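Local coordinates for 462aa long hypothetical selenium-binding protein (Sulfolobus tokodaii, PDB 2ECE) that is of unknown function but belongs to the selenium-binding protein family, folds as a beta propeller and may bind selenium, at residues 325-330 with 385-390; 332-337 with 345-350; 393-398 with 421-426. All coordinates share one frame; numbering follows the deposited sequence.

Interaction 1 (325-330 with 385-390)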
loop_
_atom_site.group_PDB
_atom_site.type_symbol
_atom_site.label_atom_id
_atom_site.label_comp_id
_atom_site.label_asym_id
_atom_site.label_seq_id
_atom_site.Cartn_x
_atom_site.Cartn_y
_atom_site.Cartn_z
ATOM N N ASP A 325 -6.931 0.341 -2.675
ATOM C CA ASP A 325 -6.193 0.675 -1.463
ATOM C C ASP A 325 -7.103 1.190 -0.348
ATOM O O ASP A 325 -8.172 1.753 -0.607
ATOM C CB ASP A 325 -5.108 1.724 -1.754
ATOM C CG ASP A 325 -4.138 1.902 -0.584
ATOM O OD1 ASP A 325 -3.688 0.878 -0.043
ATOM O OD2 ASP A 325 -3.814 3.051 -0.212
ATOM N N ILE A 326 -6.672 0.971 0.893
ATOM C CA ILE A 326 -7.396 1.439 2.073
ATOM C C ILE A 326 -6.356 1.900 3.088
ATOM O O ILE A 326 -5.205 1.442 3.063
ATOM C CB ILE A 326 -8.264 0.329 2.732
ATOM C CG1 ILE A 326 -7.411 -0.906 3.029
ATOM C CG2 ILE A 326 -9.442 -0.006 1.842
ATOM C CD1 ILE A 326 -8.073 -1.902 3.974
ATOM N N ASP A 327 -6.757 2.802 3.974
ATOM C CA ASP A 327 -5.846 3.310 4.988
ATOM C C ASP A 327 -6.690 3.864 6.134
ATOM O O ASP A 327 -7.728 4.472 5.901
ATOM C CB ASP A 327 -4.961 4.398 4.379
ATOM C CG ASP A 327 -3.599 4.484 5.039
ATOM O OD1 ASP A 327 -3.202 3.522 5.729
ATOM O OD2 ASP A 327 -2.912 5.510 4.853
ATOM N N ILE A 328 -6.238 3.643 7.364
ATOM C CA ILE A 328 -6.965 4.090 8.551
ATOM C C ILE A 328 -6.229 5.207 9.284
ATOM O O ILE A 328 -5.007 5.148 9.457
ATOM C CB ILE A 328 -7.153 2.915 9.539
ATOM C CG1 ILE A 328 -7.825 1.737 8.830
ATOM C CG2 ILE A 328 -7.969 3.365 10.742
ATOM C CD1 ILE A 328 -7.841 0.468 9.657
ATOM N N SER A 329 -6.961 6.228 9.724
ATOM C CA SER A 329 -6.324 7.322 10.461
ATOM C C SER A 329 -5.825 6.775 11.799
ATOM O O SER A 329 -6.365 5.796 12.306
ATOM C CB SER A 329 -7.312 8.473 10.690
ATOM O OG SER A 329 -8.505 8.018 11.302
ATOM N N LEU A 330 -4.793 7.401 12.367
ATOM C CA LEU A 330 -4.216 6.940 13.632
ATOM C C LEU A 330 -5.177 6.778 14.814
ATOM O O LEU A 330 -4.956 5.929 15.671
ATOM C CB LEU A 330 -3.064 7.856 14.052
ATOM C CG LEU A 330 -1.667 7.529 13.514
ATOM C CD1 LEU A 330 -1.211 6.196 14.075
ATOM C CD2 LEU A 330 -1.690 7.484 11.993
ATOM N N MET A 385 -3.143 4.632 -4.569
ATOM C CA MET A 385 -2.526 4.613 -3.250
ATOM C C MET A 385 -2.896 5.864 -2.471
ATOM O O MET A 385 -3.031 6.949 -3.037
ATOM C CB MET A 385 -0.999 4.515 -3.337
ATOM C CG MET A 385 -0.476 3.124 -3.641
ATOM S SD MET A 385 -1.256 1.820 -2.673
ATOM C CE MET A 385 -0.546 2.102 -1.036
ATOM N N LEU A 386 -3.064 5.694 -1.164
ATOM C CA LEU A 386 -3.410 6.791 -0.270
ATOM C C LEU A 386 -2.459 6.769 0.914
ATOM O O LEU A 386 -1.894 5.723 1.250
ATOM C CB LEU A 386 -4.828 6.612 0.292
ATOM C CG LEU A 386 -6.028 6.410 -0.630
ATOM C CD1 LEU A 386 -7.249 6.008 0.191
ATOM C CD2 LEU A 386 -6.294 7.698 -1.393
ATOM N N GLU A 387 -2.271 7.921 1.541
ATOM C CA GLU A 387 -1.462 7.969 2.749
ATOM C C GLU A 387 -1.976 9.121 3.595
ATOM O O GLU A 387 -2.319 10.178 3.070
ATOM C CB GLU A 387 0.020 8.133 2.452
ATOM C CG GLU A 387 0.849 7.756 3.673
ATOM C CD GLU A 387 0.301 6.511 4.355
ATOM O OE1 GLU A 387 0.585 5.392 3.876
ATOM O OE2 GLU A 387 -0.442 6.652 5.360
ATOM N N ILE A 388 -2.047 8.903 4.903
ATOM C CA ILE A 388 -2.582 9.907 5.814
ATOM C C ILE A 388 -1.552 10.427 6.801
ATOM O O ILE A 388 -0.762 9.660 7.353
ATOM C CB ILE A 388 -3.740 9.320 6.644
ATOM C CG1 ILE A 388 -4.647 8.465 5.758
ATOM C CG2 ILE A 388 -4.532 10.446 7.295
ATOM C CD1 ILE A 388 -5.531 7.487 6.544
ATOM N N SER A 389 -1.572 11.736 7.035
ATOM C CA SER A 389 -0.655 12.334 7.991
ATOM C C SER A 389 -1.013 11.755 9.358
ATOM O O SER A 389 -2.128 11.281 9.566
ATOM C CB SER A 389 -0.825 13.856 8.004
ATOM O OG SER A 389 -2.176 14.205 8.258
ATOM N N ARG A 390 -0.065 11.787 10.286
ATOM C CA ARG A 390 -0.313 11.261 11.617
ATOM C C ARG A 390 -1.427 12.005 12.338
ATOM O O ARG A 390 -2.195 11.389 13.080
ATOM C CB ARG A 390 0.977 11.278 12.444
ATOM C CG ARG A 390 1.841 10.050 12.195
ATOM C CD ARG A 390 3.215 10.125 12.846
ATOM N NE ARG A 390 4.074 11.136 12.240
ATOM C CZ ARG A 390 4.156 12.396 12.653
ATOM N NH1 ARG A 390 3.426 12.807 13.684
ATOM N NH2 ARG A 390 4.966 13.246 12.038
HETATM O O HOH W 1 -2.264 3.169 2.038
HETATM O O HOH W 2 -3.903 9.803 11.230
#
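Strands 326-328 and 386-388 run side by side in the same direction, 6° between their axes, but at 6.9 Å they are too far apart to pair through their backbones. They are the first strands of consecutive blades in the beta propeller, with the contact centred about 9 Å from the centre of the chain, and side chains and water bridge the gap. D325 can be followed outward. Its CB lies 4.0 Å from M385 SD. With CG anti to the backbone N (chi1 -169°), the carboxylate is carried across to the other strand, where CG meets both M385 SD and CE; the methionine, bent at chi2 and chi3, crosses it at about a right angle. OD1 is 3.5 Å from M385 CE and also forms a salt bridge with R257. OD2 accepts the L386 N-H on its anti lone pair at 2.9 Å, and it takes a second bond from a water that also donates to L386 O. Two residues further along each strand, D327 OD2 and E387 OE2 stand 2.8 Å apart with their carboxylate planes nearly perpendicular. E387 OE2 is met from above its plane by I388 N at 2.8 Å, while OE1 is hydrogen-bonded to S455 OG. I388 slides past D327 in the opposite sense, bringing CD1 to 3.6 Å from I328 C. At the far end, a water accepts from L330 N and donates to S389 O. So close an approach of two buried acidic oxygens would be costly if both were charged, so one of the pair may well have a raised pKa.

Interaction 2 (332-337 with 345-350)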
loop_
_atom_site.group_PDB
_atom_site.type_symbol
_atom_site.label_atom_id
_atom_site.label_comp_id
_atom_site.label_asym_id
_atom_site.label_seq_id
_atom_site.Cartn_x
_atom_site.Cartn_y
_atom_site.Cartn_z
ATOM N N ASP A 332 -7.986 5.648 14.626
ATOM C CA ASP A 332 -8.868 4.545 14.266
ATOM C C ASP A 332 -10.303 4.990 14.040
ATOM O O ASP A 332 -11.225 4.175 14.084
ATOM C CB ASP A 332 -8.844 3.455 15.348
ATOM C CG ASP A 332 -7.536 2.680 15.373
ATOM O OD1 ASP A 332 -6.917 2.524 14.299
ATOM O OD2 ASP A 332 -7.135 2.209 16.460
ATOM N N LYS A 333 -10.498 6.279 13.777
ATOM C CA LYS A 333 -11.843 6.801 13.568
ATOM C C LYS A 333 -12.303 6.762 12.112
ATOM O O LYS A 333 -13.489 6.573 11.837
ATOM C CB LYS A 333 -11.928 8.239 14.099
ATOM C CG LYS A 333 -13.330 8.823 14.126
ATOM C CD LYS A 333 -13.324 10.269 14.608
ATOM C CE LYS A 333 -14.744 10.801 14.741
ATOM N NZ LYS A 333 -14.773 12.243 15.147
ATOM N N PHE A 334 -11.371 6.919 11.173
ATOM C CA PHE A 334 -11.737 6.930 9.756
ATOM C C PHE A 334 -11.042 5.893 8.878
ATOM O O PHE A 334 -9.869 5.571 9.074
ATOM C CB PHE A 334 -11.503 8.328 9.178
ATOM C CG PHE A 334 -12.408 9.387 9.762
ATOM C CD1 PHE A 334 -13.767 9.396 9.463
ATOM C CD2 PHE A 334 -11.905 10.357 10.624
ATOM C CE1 PHE A 334 -14.618 10.358 10.015
ATOM C CE2 PHE A 334 -12.752 11.329 11.185
ATOM C CZ PHE A 334 -14.106 11.325 10.878
ATOM N N LEU A 335 -11.791 5.383 7.905
ATOM C CA LEU A 335 -11.306 4.389 6.957
ATOM C C LEU A 335 -11.394 5.092 5.599
ATOM O O LEU A 335 -12.461 5.577 5.221
ATOM C CB LEU A 335 -12.230 3.163 6.993
ATOM C CG LEU A 335 -11.771 1.740 6.634
ATOM C CD1 LEU A 335 -12.870 1.065 5.821
ATOM C CD2 LEU A 335 -10.466 1.757 5.862
ATOM N N TYR A 336 -10.279 5.196 4.885
ATOM C CA TYR A 336 -10.298 5.849 3.579
ATOM C C TYR A 336 -10.122 4.804 2.494
ATOM O O TYR A 336 -9.327 3.881 2.651
ATOM C CB TYR A 336 -9.188 6.897 3.475
ATOM C CG TYR A 336 -9.356 8.053 4.431
ATOM C CD1 TYR A 336 -8.906 7.963 5.750
ATOM C CD2 TYR A 336 -10.001 9.226 4.030
ATOM C CE1 TYR A 336 -9.094 9.019 6.649
ATOM C CE2 TYR A 336 -10.198 10.285 4.918
ATOM C CZ TYR A 336 -9.744 10.176 6.224
ATOM O OH TYR A 336 -9.951 11.214 7.106
ATOM N N LEU A 337 -10.878 4.939 1.408
ATOM C CA LEU A 337 -10.772 3.998 0.303
ATOM C C LEU A 337 -10.567 4.779 -0.977
ATOM O O LEU A 337 -11.013 5.923 -1.104
ATOM C CB LEU A 337 -12.053 3.171 0.101
ATOM C CG LEU A 337 -13.056 2.654 1.135
ATOM C CD1 LEU A 337 -13.973 1.662 0.419
ATOM C CD2 LEU A 337 -12.378 1.985 2.303
ATOM N N VAL A 345 -12.197 8.958 -3.755
ATOM C CA VAL A 345 -11.508 8.686 -2.508
ATOM C C VAL A 345 -12.660 8.935 -1.552
ATOM O O VAL A 345 -13.327 9.974 -1.639
ATOM C CB VAL A 345 -10.374 9.681 -2.173
ATOM C CG1 VAL A 345 -9.852 9.384 -0.775
ATOM C CG2 VAL A 345 -9.230 9.556 -3.172
ATOM N N ARG A 346 -12.926 7.973 -0.676
ATOM C CA ARG A 346 -14.005 8.096 0.289
ATOM C C ARG A 346 -13.462 8.024 1.707
ATOM O O ARG A 346 -12.378 7.477 1.949
ATOM C CB ARG A 346 -15.028 6.974 0.096
ATOM C CG ARG A 346 -15.715 6.967 -1.255
ATOM C CD ARG A 346 -16.777 5.880 -1.309
ATOM N NE ARG A 346 -17.506 5.890 -2.573
ATOM C CZ ARG A 346 -18.623 5.210 -2.799
ATOM N NH1 ARG A 346 -19.153 4.455 -1.846
ATOM N NH2 ARG A 346 -19.216 5.290 -3.980
ATOM N N GLN A 347 -14.228 8.583 2.638
ATOM C CA GLN A 347 -13.884 8.580 4.049
ATOM C C GLN A 347 -15.052 7.939 4.789
ATOM O O GLN A 347 -16.185 8.404 4.688
ATOM C CB GLN A 347 -13.684 10.007 4.564
ATOM C CG GLN A 347 -13.504 10.089 6.075
ATOM C CD GLN A 347 -13.668 11.499 6.612
ATOM O OE1 GLN A 347 -12.730 12.089 7.155
ATOM N NE2 GLN A 347 -14.863 12.049 6.458
ATOM N N TYR A 348 -14.781 6.863 5.518
ATOM C CA TYR A 348 -15.822 6.190 6.277
ATOM C C TYR A 348 -15.544 6.307 7.768
ATOM O O TYR A 348 -14.443 6.004 8.230
ATOM C CB TYR A 348 -15.907 4.707 5.915
ATOM C CG TYR A 348 -16.539 4.408 4.581
ATOM C CD1 TYR A 348 -15.811 4.522 3.400
ATOM C CD2 TYR A 348 -17.873 4.000 4.500
ATOM C CE1 TYR A 348 -16.393 4.234 2.164
ATOM C CE2 TYR A 348 -18.467 3.710 3.273
ATOM C CZ TYR A 348 -17.720 3.828 2.107
ATOM O OH TYR A 348 -18.298 3.539 0.890
ATOM N N ASP A 349 -16.541 6.764 8.515
ATOM C CA ASP A 349 -16.403 6.882 9.958
ATOM C C ASP A 349 -16.531 5.454 10.474
ATOM O O ASP A 349 -17.544 4.798 10.244
ATOM C CB ASP A 349 -17.533 7.763 10.516
ATOM C CG ASP A 349 -17.519 7.850 12.031
ATOM O OD1 ASP A 349 -17.686 8.973 12.557
ATOM O OD2 ASP A 349 -17.357 6.805 12.697
ATOM N N ILE A 350 -15.499 4.956 11.140
ATOM C CA ILE A 350 -15.566 3.599 11.659
ATOM C C ILE A 350 -15.603 3.547 13.180
ATOM O O ILE A 350 -15.078 2.610 13.788
ATOM C CB ILE A 350 -14.392 2.719 11.140
ATOM C CG1 ILE A 350 -13.055 3.432 11.338
ATOM C CG2 ILE A 350 -14.615 2.384 9.677
ATOM C CD1 ILE A 350 -11.866 2.587 10.925
HETATM O O HOH W 3 -12.501 1.953 14.724
#
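A beta hairpin of one propeller blade is formed by strands 334-339 and 344-349, the antiparallel ladder running F334-D349, L335-Y348, Y336-Q347 and L337-R346. L335 and Y348 trade two backbone bonds, L335 N to Y348 O and Y348 N to L335 O, each lying in the plane of its acceptor carbonyl; L337 and R346 also exchange two, R346 N in the plane of the L337 carbonyl, L337 N above that of R346. The tight part is the face that carries F334, Y336 and Q347. The Q347 amide is stacked on the F334 ring, the planes 16° apart, and its CD lies 3.5 Å from F334 CD1. K333 CG sits over the opposite ring face, toward the rim, so the phenyl is held from both sides. Y336 runs alongside Q347, its CE2 3.5 Å from Q347 CG. An alanine at F334 would take away this ring and would probably leave the Q347 amide and the K333 chain less firmly placed. On the reverse face L337 CG rests 3.8 Å from Y348 CE1, and strand 291-304 of the preceding blade packs on this side through I298 and I300. R346 and D349 mark the looser, partly exposed margin. R346 NH1 reaches Y348 OH in the guanidinium plane while its NE pairs with E344. K333 NZ stays 5.1 Å from D349 OD1 and bonds instead to P425 O, and D349 OD2 turns to S351. Where the strands part, I350 N still donates to K333 O, and beyond it one water donates to D332 O at 2.6 Å and I350 O at 2.8 Å.

Interaction 3 (393-398 with 421-426)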
loop_
_atom_site.group_PDB
_atom_site.type_symbol
_atom_site.label_atom_id
_atom_site.label_comp_id
_atom_site.label_asym_id
_atom_site.label_seq_id
_atom_site.Cartn_x
_atom_site.Cartn_y
_atom_site.Cartn_z
ATOM N N ARG A 393 -5.236 14.965 9.366
ATOM C CA ARG A 393 -5.846 16.057 8.608
ATOM C C ARG A 393 -5.549 16.087 7.106
ATOM O O ARG A 393 -6.302 16.690 6.342
ATOM C CB ARG A 393 -5.433 17.398 9.221
ATOM C CG ARG A 393 -5.787 17.528 10.695
ATOM C CD ARG A 393 -5.128 18.745 11.325
ATOM N NE ARG A 393 -5.318 18.769 12.775
ATOM C CZ ARG A 393 -6.442 19.144 13.382
ATOM N NH1 ARG A 393 -7.490 19.542 12.667
ATOM N NH2 ARG A 393 -6.520 19.111 14.706
ATOM N N ARG A 394 -4.471 15.434 6.676
ATOM C CA ARG A 394 -4.101 15.443 5.260
ATOM C C ARG A 394 -4.005 14.042 4.651
ATOM O O ARG A 394 -3.433 13.130 5.253
ATOM C CB ARG A 394 -2.760 16.170 5.089
ATOM C CG ARG A 394 -2.739 17.584 5.691
ATOM C CD ARG A 394 -1.325 18.141 5.789
ATOM N NE ARG A 394 -0.519 17.436 6.787
ATOM C CZ ARG A 394 -0.647 17.586 8.105
ATOM N NH1 ARG A 394 -1.552 18.421 8.606
ATOM N NH2 ARG A 394 0.137 16.902 8.930
ATOM N N VAL A 395 -4.577 13.880 3.459
ATOM C CA VAL A 395 -4.540 12.603 2.755
ATOM C C VAL A 395 -3.861 12.833 1.409
ATOM O O VAL A 395 -4.296 13.671 0.622
ATOM C CB VAL A 395 -5.956 12.035 2.498
ATOM C CG1 VAL A 395 -5.850 10.654 1.843
ATOM C CG2 VAL A 395 -6.734 11.942 3.801
ATOM N N TYR A 396 -2.778 12.110 1.157
ATOM C CA TYR A 396 -2.054 12.246 -0.097
ATOM C C TYR A 396 -2.536 11.135 -1.024
ATOM O O TYR A 396 -2.770 10.011 -0.585
ATOM C CB TYR A 396 -0.557 12.160 0.170
ATOM C CG TYR A 396 -0.060 13.297 1.042
ATOM C CD1 TYR A 396 0.275 14.531 0.486
ATOM C CD2 TYR A 396 0.028 13.157 2.432
ATOM C CE1 TYR A 396 0.686 15.597 1.288
ATOM C CE2 TYR A 396 0.438 14.222 3.244
ATOM C CZ TYR A 396 0.765 15.435 2.665
ATOM O OH TYR A 396 1.198 16.480 3.454
ATOM N N VAL A 397 -2.683 11.456 -2.305
ATOM C CA VAL A 397 -3.204 10.500 -3.276
ATOM C C VAL A 397 -2.389 10.416 -4.566
ATOM O O VAL A 397 -2.054 11.449 -5.151
ATOM C CB VAL A 397 -4.647 10.890 -3.674
ATOM C CG1 VAL A 397 -5.295 9.766 -4.463
ATOM C CG2 VAL A 397 -5.464 11.247 -2.428
ATOM N N THR A 398 -2.057 9.197 -4.997
ATOM C CA THR A 398 -1.342 8.998 -6.265
ATOM C C THR A 398 -2.252 8.130 -7.151
ATOM O O THR A 398 -3.276 7.635 -6.675
ATOM C CB THR A 398 0.049 8.355 -6.084
ATOM O OG1 THR A 398 -0.077 7.090 -5.419
ATOM C CG2 THR A 398 0.956 9.299 -5.290
ATOM N N LEU A 421 -5.624 15.993 -0.026
ATOM C CA LEU A 421 -6.996 16.157 0.422
ATOM C C LEU A 421 -6.931 16.663 1.854
ATOM O O LEU A 421 -6.016 16.319 2.598
ATOM C CB LEU A 421 -7.731 14.816 0.398
ATOM C CG LEU A 421 -7.763 14.025 -0.911
ATOM C CD1 LEU A 421 -8.566 12.747 -0.709
ATOM C CD2 LEU A 421 -8.387 14.876 -2.010
ATOM N N ASN A 422 -7.892 17.494 2.235
ATOM C CA ASN A 422 -7.942 18.012 3.591
ATOM C C ASN A 422 -9.085 17.263 4.262
ATOM O O ASN A 422 -10.239 17.392 3.857
ATOM C CB ASN A 422 -8.206 19.519 3.571
ATOM C CG ASN A 422 -7.027 20.308 3.020
ATOM O OD1 ASN A 422 -7.183 21.116 2.104
ATOM N ND2 ASN A 422 -5.843 20.080 3.582
ATOM N N ALA A 423 -8.760 16.453 5.264
ATOM C CA ALA A 423 -9.774 15.667 5.959
ATOM C C ALA A 423 -10.201 16.327 7.263
ATOM O O ALA A 423 -9.369 16.838 8.020
ATOM C CB ALA A 423 -9.253 14.266 6.230
ATOM N N ASN A 424 -11.502 16.302 7.517
ATOM C CA ASN A 424 -12.070 16.903 8.717
ATOM C C ASN A 424 -12.126 15.897 9.861
ATOM O O ASN A 424 -12.777 14.859 9.752
ATOM C CB ASN A 424 -13.481 17.419 8.421
ATOM C CG ASN A 424 -14.031 18.281 9.539
ATOM O OD1 ASN A 424 -14.039 17.877 10.703
ATOM N ND2 ASN A 424 -14.497 19.477 9.191
ATOM N N PRO A 425 -11.448 16.199 10.979
ATOM C CA PRO A 425 -11.429 15.311 12.147
ATOM C C PRO A 425 -12.816 14.877 12.631
ATOM O O PRO A 425 -12.950 13.885 13.350
ATOM C CB PRO A 425 -10.665 16.130 13.194
ATOM C CG PRO A 425 -10.874 17.564 12.742
ATOM C CD PRO A 425 -10.715 17.445 11.258
ATOM N N SER A 426 -13.853 15.606 12.233
ATOM C CA SER A 426 -15.204 15.246 12.650
ATOM C C SER A 426 -16.104 14.932 11.464
ATOM O O SER A 426 -17.326 15.070 11.547
ATOM C CB SER A 426 -15.822 16.371 13.491
ATOM O OG SER A 426 -15.085 16.562 14.688
#
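Strands 394-398 and 421-423 run antiparallel at 150°, and three backbone bonds fix their register: V395 N to L421 O (3.0 Å), L421 N to V395 O (2.8 Å) and A423 N to R393 O (2.7 Å). Of these, the bond into V395 O lies in its carbonyl plane, whereas the donors to L421 O and R393 O stand above theirs. V395, V397 and L421 form an aliphatic patch on one face of the sheet. V395 CB faces L421 CB at 3.9 Å, while L421 CD1 reaches obliquely across to V397 CG2, also 3.9 Å away. On the other face R394 bends at chi3, and its NE forms a salt bridge with E25, which Y396 OH shares. The loop end is open: R393, extended from CG to NE, brings NH1 only to 3.9 Å from P425 CG, and beside it N424 OD1 accepts from S426 N in an Asx turn. The pair occupies the middle of a four-stranded blade, flanked by strands 386-388 and 429-438; helix 403-409 lies in the connection from strand 394-398 to strand 417-423, and V395 and A423 press on Y336 of strand 334-339 in the preceding blade.

In the fold
Interaction 1 is wholly buried and joins two blades, whereas interactions 2 and 3 each pair neighbouring strands within one of those same blades. The chemistry follows this division: in interaction 1 carboxylates, a methionine, aliphatic side chains and waters fill the gap, without strand pairing, while within the blades backbone ladders do the joining. Each ladder extends inward to interaction 1, since D327 O receives Y336 N and E387 O receives Y396 N. Interactions 2 and 3 lie further out, the former partly exposed at its margins, the latter exposed at its loop end. They also touch one another across the blade boundary, through Y336 OH against A423 CB and V345 CG1 against L421 CD1.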